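Transcriptional regulator (Pseudomonas aeruginosa, PDB 3E7Q) probably represses transcription as a TetR-family regulator, binding DNA through an amino-terminal helix-turn-helix and carrying an all-helical carboxy-terminal domain. Local coordinates at residues I81-F95 against Y137-E151. Sequence-based numbering, arbitrary orientation.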
loop_
_atom_site.group_PDB
_atom_site.type_symbol
_atom_site.label_atom_id
_atom_site.label_comp_id
_atom_site.label_asym_id
_atom_site.label_seq_id
_atom_site.Cartn_x
_atom_site.Cartn_y
_atom_site.Cartn_z
ATOM N N ILE B 81 11.057 20.535 1.933
ATOM C CA ILE B 81 11.136 21.373 0.707
ATOM C C ILE B 81 11.459 22.887 0.950
ATOM O O ILE B 81 12.324 23.465 0.263
ATOM C CB ILE B 81 9.885 21.188 -0.170
ATOM C CG1 ILE B 81 9.883 19.776 -0.767
ATOM C CG2 ILE B 81 9.816 22.231 -1.282
ATOM C CD1 ILE B 81 8.632 19.462 -1.522
ATOM N N ASP B 82 10.860 23.492 1.978
ATOM C CA ASP B 82 11.025 24.926 2.247
ATOM C C ASP B 82 12.380 25.349 2.765
ATOM O O ASP B 82 12.764 26.519 2.599
ATOM C CB ASP B 82 9.949 25.427 3.224
ATOM C CG ASP B 82 8.557 25.451 2.590
ATOM O OD1 ASP B 82 8.454 25.323 1.322
ATOM O OD2 ASP B 82 7.564 25.577 3.363
ATOM N N THR B 83 13.075 24.429 3.421
ATOM C CA THR B 83 14.330 24.744 4.048
ATOM C C THR B 83 15.497 24.106 3.275
ATOM O O THR B 83 16.628 24.093 3.770
ATOM C CB THR B 83 14.360 24.291 5.558
ATOM O OG1 THR B 83 14.279 22.864 5.644
ATOM C CG2 THR B 83 13.217 24.932 6.369
ATOM N N ALA B 84 15.207 23.548 2.097
ATOM C CA ALA B 84 16.224 23.023 1.216
ATOM C C ALA B 84 16.732 24.165 0.317
ATOM O O ALA B 84 15.954 25.065 -0.003
ATOM C CB ALA B 84 15.675 21.901 0.375
ATOM N N PRO B 85 18.034 24.124 -0.080
ATOM C CA PRO B 85 18.583 24.877 -1.247
ATOM C C PRO B 85 17.558 25.033 -2.355
ATOM O O PRO B 85 16.743 24.107 -2.646
ATOM C CB PRO B 85 19.710 23.988 -1.741
ATOM C CG PRO B 85 20.240 23.355 -0.521
ATOM C CD PRO B 85 19.110 23.352 0.563
ATOM N N GLY B 86 17.591 26.206 -2.970
ATOM C CA GLY B 86 16.454 26.663 -3.753
ATOM C C GLY B 86 16.056 25.825 -4.950
ATOM O O GLY B 86 14.884 25.926 -5.389
ATOM N N GLY B 87 17.001 25.034 -5.485
ATOM C CA GLY B 87 16.808 24.353 -6.782
ATOM C C GLY B 87 15.934 23.102 -6.758
ATOM O O GLY B 87 15.708 22.514 -5.717
ATOM N N ALA B 88 15.482 22.632 -7.913
ATOM C CA ALA B 88 14.453 21.537 -7.941
ATOM C C ALA B 88 14.974 20.191 -7.361
ATOM O O ALA B 88 14.266 19.561 -6.553
ATOM C CB ALA B 88 13.860 21.366 -9.326
ATOM N N ARG B 89 16.223 19.804 -7.707
ATOM C CA ARG B 89 16.817 18.527 -7.268
ATOM C C ARG B 89 17.180 18.548 -5.785
ATOM O O ARG B 89 16.896 17.584 -5.073
ATOM C CB ARG B 89 17.997 18.085 -8.166
ATOM C CG ARG B 89 17.491 17.679 -9.531
ATOM C CD ARG B 89 17.976 16.379 -10.141
ATOM N NE ARG B 89 17.997 15.164 -9.289
ATOM C CZ ARG B 89 18.362 13.967 -9.747
ATOM N NH1 ARG B 89 18.629 13.817 -11.019
ATOM N NH2 ARG B 89 18.418 12.924 -8.956
ATOM N N PRO B 90 17.758 19.657 -5.288
ATOM C CA PRO B 90 17.995 19.704 -3.843
ATOM C C PRO B 90 16.700 19.613 -2.975
ATOM O O PRO B 90 16.713 18.924 -1.963
ATOM C CB PRO B 90 18.741 21.020 -3.647
ATOM C CG PRO B 90 19.356 21.322 -4.949
ATOM C CD PRO B 90 18.292 20.846 -5.944
ATOM N N ARG B 91 15.619 20.264 -3.425
ATOM C CA ARG B 91 14.274 20.176 -2.827
ATOM C C ARG B 91 13.672 18.756 -2.905
ATOM O O ARG B 91 13.127 18.254 -1.914
ATOM C CB ARG B 91 13.300 21.158 -3.497
ATOM C CG ARG B 91 13.641 22.620 -3.394
ATOM C CD ARG B 91 12.546 23.539 -3.945
ATOM N NE ARG B 91 12.591 24.803 -3.214
ATOM C CZ ARG B 91 12.174 25.993 -3.686
ATOM N NH1 ARG B 91 11.614 26.105 -4.897
ATOM N NH2 ARG B 91 12.315 27.107 -2.945
ATOM N N LEU B 92 13.780 18.104 -4.063
ATOM C CA LEU B 92 13.370 16.697 -4.173
ATOM C C LEU B 92 14.206 15.771 -3.233
ATOM O O LEU B 92 13.640 14.909 -2.582
ATOM C CB LEU B 92 13.430 16.149 -5.619
ATOM C CG LEU B 92 12.355 16.586 -6.619
ATOM C CD1 LEU B 92 12.784 16.240 -7.980
ATOM C CD2 LEU B 92 10.943 16.028 -6.293
ATOM N N SER B 93 15.522 15.946 -3.206
ATOM C CA SER B 93 16.402 15.181 -2.298
ATOM C C SER B 93 16.088 15.368 -0.860
ATOM O O SER B 93 16.169 14.426 -0.108
ATOM C CB SER B 93 17.870 15.545 -2.508
ATOM O OG SER B 93 18.129 15.372 -3.864
ATOM N N ALA B 94 15.740 16.580 -0.471
ATOM C CA ALA B 94 15.334 16.831 0.895
ATOM C C ALA B 94 14.005 16.109 1.162
ATOM O O ALA B 94 13.895 15.450 2.162
ATOM C CB ALA B 94 15.242 18.332 1.178
ATOM N N PHE B 95 13.021 16.219 0.265
ATOM C CA PHE B 95 11.787 15.422 0.315
ATOM C C PHE B 95 12.048 13.929 0.508
ATOM O O PHE B 95 11.469 13.345 1.377
ATOM C CB PHE B 95 10.965 15.619 -0.946
ATOM C CG PHE B 95 9.548 15.137 -0.864
ATOM C CD1 PHE B 95 8.489 16.040 -0.626
ATOM C CD2 PHE B 95 9.215 13.788 -1.161
ATOM C CE1 PHE B 95 7.139 15.577 -0.586
ATOM C CE2 PHE B 95 7.911 13.350 -1.106
ATOM C CZ PHE B 95 6.876 14.241 -0.806
ATOM N N TYR B 137 -0.569 16.184 -1.308
ATOM C CA TYR B 137 0.704 15.512 -1.397
ATOM C C TYR B 137 1.264 15.605 -2.843
ATOM O O TYR B 137 2.424 16.058 -3.099
ATOM C CB TYR B 137 0.519 14.066 -0.912
ATOM C CG TYR B 137 1.774 13.219 -0.897
ATOM C CD1 TYR B 137 2.627 13.215 0.199
ATOM C CD2 TYR B 137 2.096 12.427 -1.975
ATOM C CE1 TYR B 137 3.747 12.442 0.217
ATOM C CE2 TYR B 137 3.263 11.678 -2.006
ATOM C CZ TYR B 137 4.086 11.688 -0.908
ATOM O OH TYR B 137 5.185 10.890 -0.920
ATOM N N ARG B 138 0.427 15.221 -3.787
ATOM C CA ARG B 138 0.762 15.364 -5.229
ATOM C C ARG B 138 0.992 16.821 -5.688
ATOM O O ARG B 138 1.849 17.041 -6.522
ATOM C CB ARG B 138 -0.295 14.683 -6.127
ATOM C CG ARG B 138 -0.212 13.163 -6.125
ATOM C CD ARG B 138 -1.207 12.537 -7.056
ATOM N NE ARG B 138 -2.582 12.803 -6.587
ATOM C CZ ARG B 138 -3.556 13.347 -7.308
ATOM N NH1 ARG B 138 -3.392 13.666 -8.573
ATOM N NH2 ARG B 138 -4.720 13.560 -6.759
ATOM N N ALA B 139 0.181 17.775 -5.226
ATOM C CA ALA B 139 0.333 19.196 -5.583
ATOM C C ALA B 139 1.742 19.641 -5.181
ATOM O O ALA B 139 2.390 20.356 -5.941
ATOM C CB ALA B 139 -0.725 20.094 -4.888
ATOM N N LEU B 140 2.218 19.213 -4.003
ATOM C CA LEU B 140 3.587 19.561 -3.564
ATOM C C LEU B 140 4.642 19.064 -4.539
ATOM O O LEU B 140 5.630 19.772 -4.840
ATOM C CB LEU B 140 3.876 18.907 -2.239
ATOM C CG LEU B 140 4.720 19.563 -1.176
ATOM C CD1 LEU B 140 4.158 20.974 -0.806
ATOM C CD2 LEU B 140 4.676 18.647 0.012
ATOM N N LEU B 141 4.465 17.818 -4.973
ATOM C CA LEU B 141 5.391 17.192 -5.901
ATOM C C LEU B 141 5.226 17.752 -7.314
ATOM O O LEU B 141 6.216 17.866 -8.015
ATOM C CB LEU B 141 5.286 15.658 -5.883
ATOM C CG LEU B 141 5.854 14.932 -4.669
ATOM C CD1 LEU B 141 5.351 13.510 -4.635
ATOM C CD2 LEU B 141 7.415 15.001 -4.680
ATOM N N VAL B 142 4.023 18.164 -7.715
ATOM C CA VAL B 142 3.899 18.782 -9.036
ATOM C C VAL B 142 4.610 20.112 -9.127
ATOM O O VAL B 142 5.156 20.395 -10.179
ATOM C CB VAL B 142 2.462 18.878 -9.736
ATOM C CG1 VAL B 142 1.411 17.953 -9.179
ATOM C CG2 VAL B 142 1.997 20.368 -9.983
ATOM N N GLY B 143 4.598 20.913 -8.046
ATOM C CA GLY B 143 5.275 22.217 -8.030
ATOM C C GLY B 143 6.769 22.083 -8.235
ATOM O O GLY B 143 7.395 22.880 -8.955
ATOM N N VAL B 144 7.382 21.090 -7.591
ATOM C CA VAL B 144 8.827 20.917 -7.752
ATOM C C VAL B 144 9.192 20.199 -9.085
ATOM O O VAL B 144 10.216 20.486 -9.662
ATOM C CB VAL B 144 9.562 20.399 -6.437
ATOM C CG1 VAL B 144 8.850 19.365 -5.731
ATOM C CG2 VAL B 144 10.980 19.917 -6.767
ATOM N N LEU B 145 8.334 19.316 -9.591
ATOM C CA LEU B 145 8.544 18.679 -10.878
ATOM C C LEU B 145 8.417 19.679 -12.016
ATOM O O LEU B 145 9.116 19.547 -13.014
ATOM C CB LEU B 145 7.626 17.511 -11.065
ATOM C CG LEU B 145 7.951 16.338 -10.147
ATOM C CD1 LEU B 145 6.836 15.335 -10.222
ATOM C CD2 LEU B 145 9.300 15.758 -10.553
ATOM N N ARG B 146 7.579 20.700 -11.810
ATOM C CA ARG B 146 7.496 21.827 -12.723
ATOM C C ARG B 146 8.688 22.712 -12.708
ATOM O O ARG B 146 9.100 23.163 -13.755
ATOM C CB ARG B 146 6.322 22.698 -12.408
ATOM C CG ARG B 146 5.079 22.013 -12.839
ATOM C CD ARG B 146 3.928 22.939 -12.879
ATOM N NE ARG B 146 2.864 22.193 -13.480
ATOM C CZ ARG B 146 1.600 22.317 -13.148
ATOM N NH1 ARG B 146 1.257 23.182 -12.200
ATOM N NH2 ARG B 146 0.701 21.534 -13.747
ATOM N N GLN B 147 9.205 22.996 -11.525
ATOM C CA GLN B 147 10.511 23.677 -11.395
ATOM C C GLN B 147 11.590 22.897 -12.135
ATOM O O GLN B 147 12.293 23.446 -12.955
ATOM C CB GLN B 147 10.858 23.800 -9.906
ATOM C CG GLN B 147 11.777 24.897 -9.603
ATOM C CD GLN B 147 12.339 24.871 -8.189
ATOM O OE1 GLN B 147 11.922 24.100 -7.340
ATOM N NE2 GLN B 147 13.276 25.732 -7.947
ATOM N N LEU B 148 11.658 21.598 -11.880
ATOM C CA LEU B 148 12.553 20.701 -12.600
ATOM C C LEU B 148 12.457 20.785 -14.110
ATOM O O LEU B 148 13.492 20.876 -14.792
ATOM C CB LEU B 148 12.389 19.243 -12.184
ATOM C CG LEU B 148 13.495 18.231 -12.537
ATOM C CD1 LEU B 148 14.834 18.589 -11.872
ATOM C CD2 LEU B 148 13.058 16.839 -12.078
ATOM N N ALA B 149 11.231 20.742 -14.600
ATOM C CA ALA B 149 10.933 20.853 -16.013
ATOM C C ALA B 149 11.382 22.196 -16.626
ATOM O O ALA B 149 11.942 22.225 -17.736
ATOM C CB ALA B 149 9.420 20.629 -16.235
ATOM N N GLU B 150 11.123 23.288 -15.906
ATOM C CA GLU B 150 11.581 24.626 -16.292
ATOM C C GLU B 150 13.142 24.724 -16.336
ATOM O O GLU B 150 13.712 25.168 -17.311
ATOM C CB GLU B 150 10.986 25.705 -15.364
ATOM C CG GLU B 150 11.660 27.141 -15.558
ATOM C CD GLU B 150 11.253 27.897 -16.864
ATOM O OE1 GLU B 150 10.231 27.509 -17.494
ATOM O OE2 GLU B 150 11.957 28.888 -17.244
ATOM N N GLU B 151 13.814 24.239 -15.292
ATOM C CA GLU B 151 15.295 24.101 -15.294
ATOM C C GLU B 151 15.804 23.332 -16.534
ATOM O O GLU B 151 16.869 23.638 -17.105
ATOM C CB GLU B 151 15.747 23.409 -14.004
ATOM C CG GLU B 151 15.571 24.235 -12.723
ATOM C CD GLU B 151 16.019 23.480 -11.461
ATOM O OE1 GLU B 151 16.678 22.407 -11.544
ATOM O OE2 GLU B 151 15.751 23.985 -10.373
HETATM O O HOH W 1 17.898 21.321 -9.708
#
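In the all-helical carboxy-terminal domain of this TetR-family protein, helix 88-99 packs nearly antiparallel on helix 124-152, and Ala88, Leu92 and Val144 mesh as knobs into holes. The segment axes come within 9.2 Å at an angle of 149°. Ala88 sits among Val144, Gln147, Leu148 and Glu151, its CB 3.9 Å from Leu148 CB. One turn on, Leu92 CG meets Val144 CG2 at 3.6 Å, while its CD1 faces the methyls of Leu145 and Leu148. Val144 in turn fills the hole formed by Ile81, Ala88, Arg91 and Leu92, its CG2 against Ala88 O and Leu92 CG.

Phe95 closes this row. With its CG anti to the backbone N (chi1 -165°), the ring reaches across to helix 124-152, where Leu141 CD2 stands almost on the ring normal, 3.9 Å from the centroid, in a CH-pi contact. Leu140 CD2 touches the ring's rim at CE1, while CZ and CE2 point toward the face of Tyr137 in an offset edge-to-face pair, planes 61° apart. Leu77 of helix 58-82 touches the side chains of both aromatic residues.

Polar bonds tie down the start of helix 88-99. Gln147, extended beyond CG, gives NE2 to Gly86 O in a nearly straight bond, the acceptor lying in the amide plane. Its OE1 takes Arg91 NH1 at 3.2 Å from above the carbonyl plane, so the amide links the loop to the helix's first turn. Arg89 turns its guanidinium elsewhere, into salt bridges with Asp198, Glu194 and Glu201 of helix 186-204. The carboxylate of Glu151 serves the helix start with both oxygens: OE1 accepts from a water that itself accepts from Arg89 N, and OE2 receives Ala88 N on its syn side at 2.8 Å.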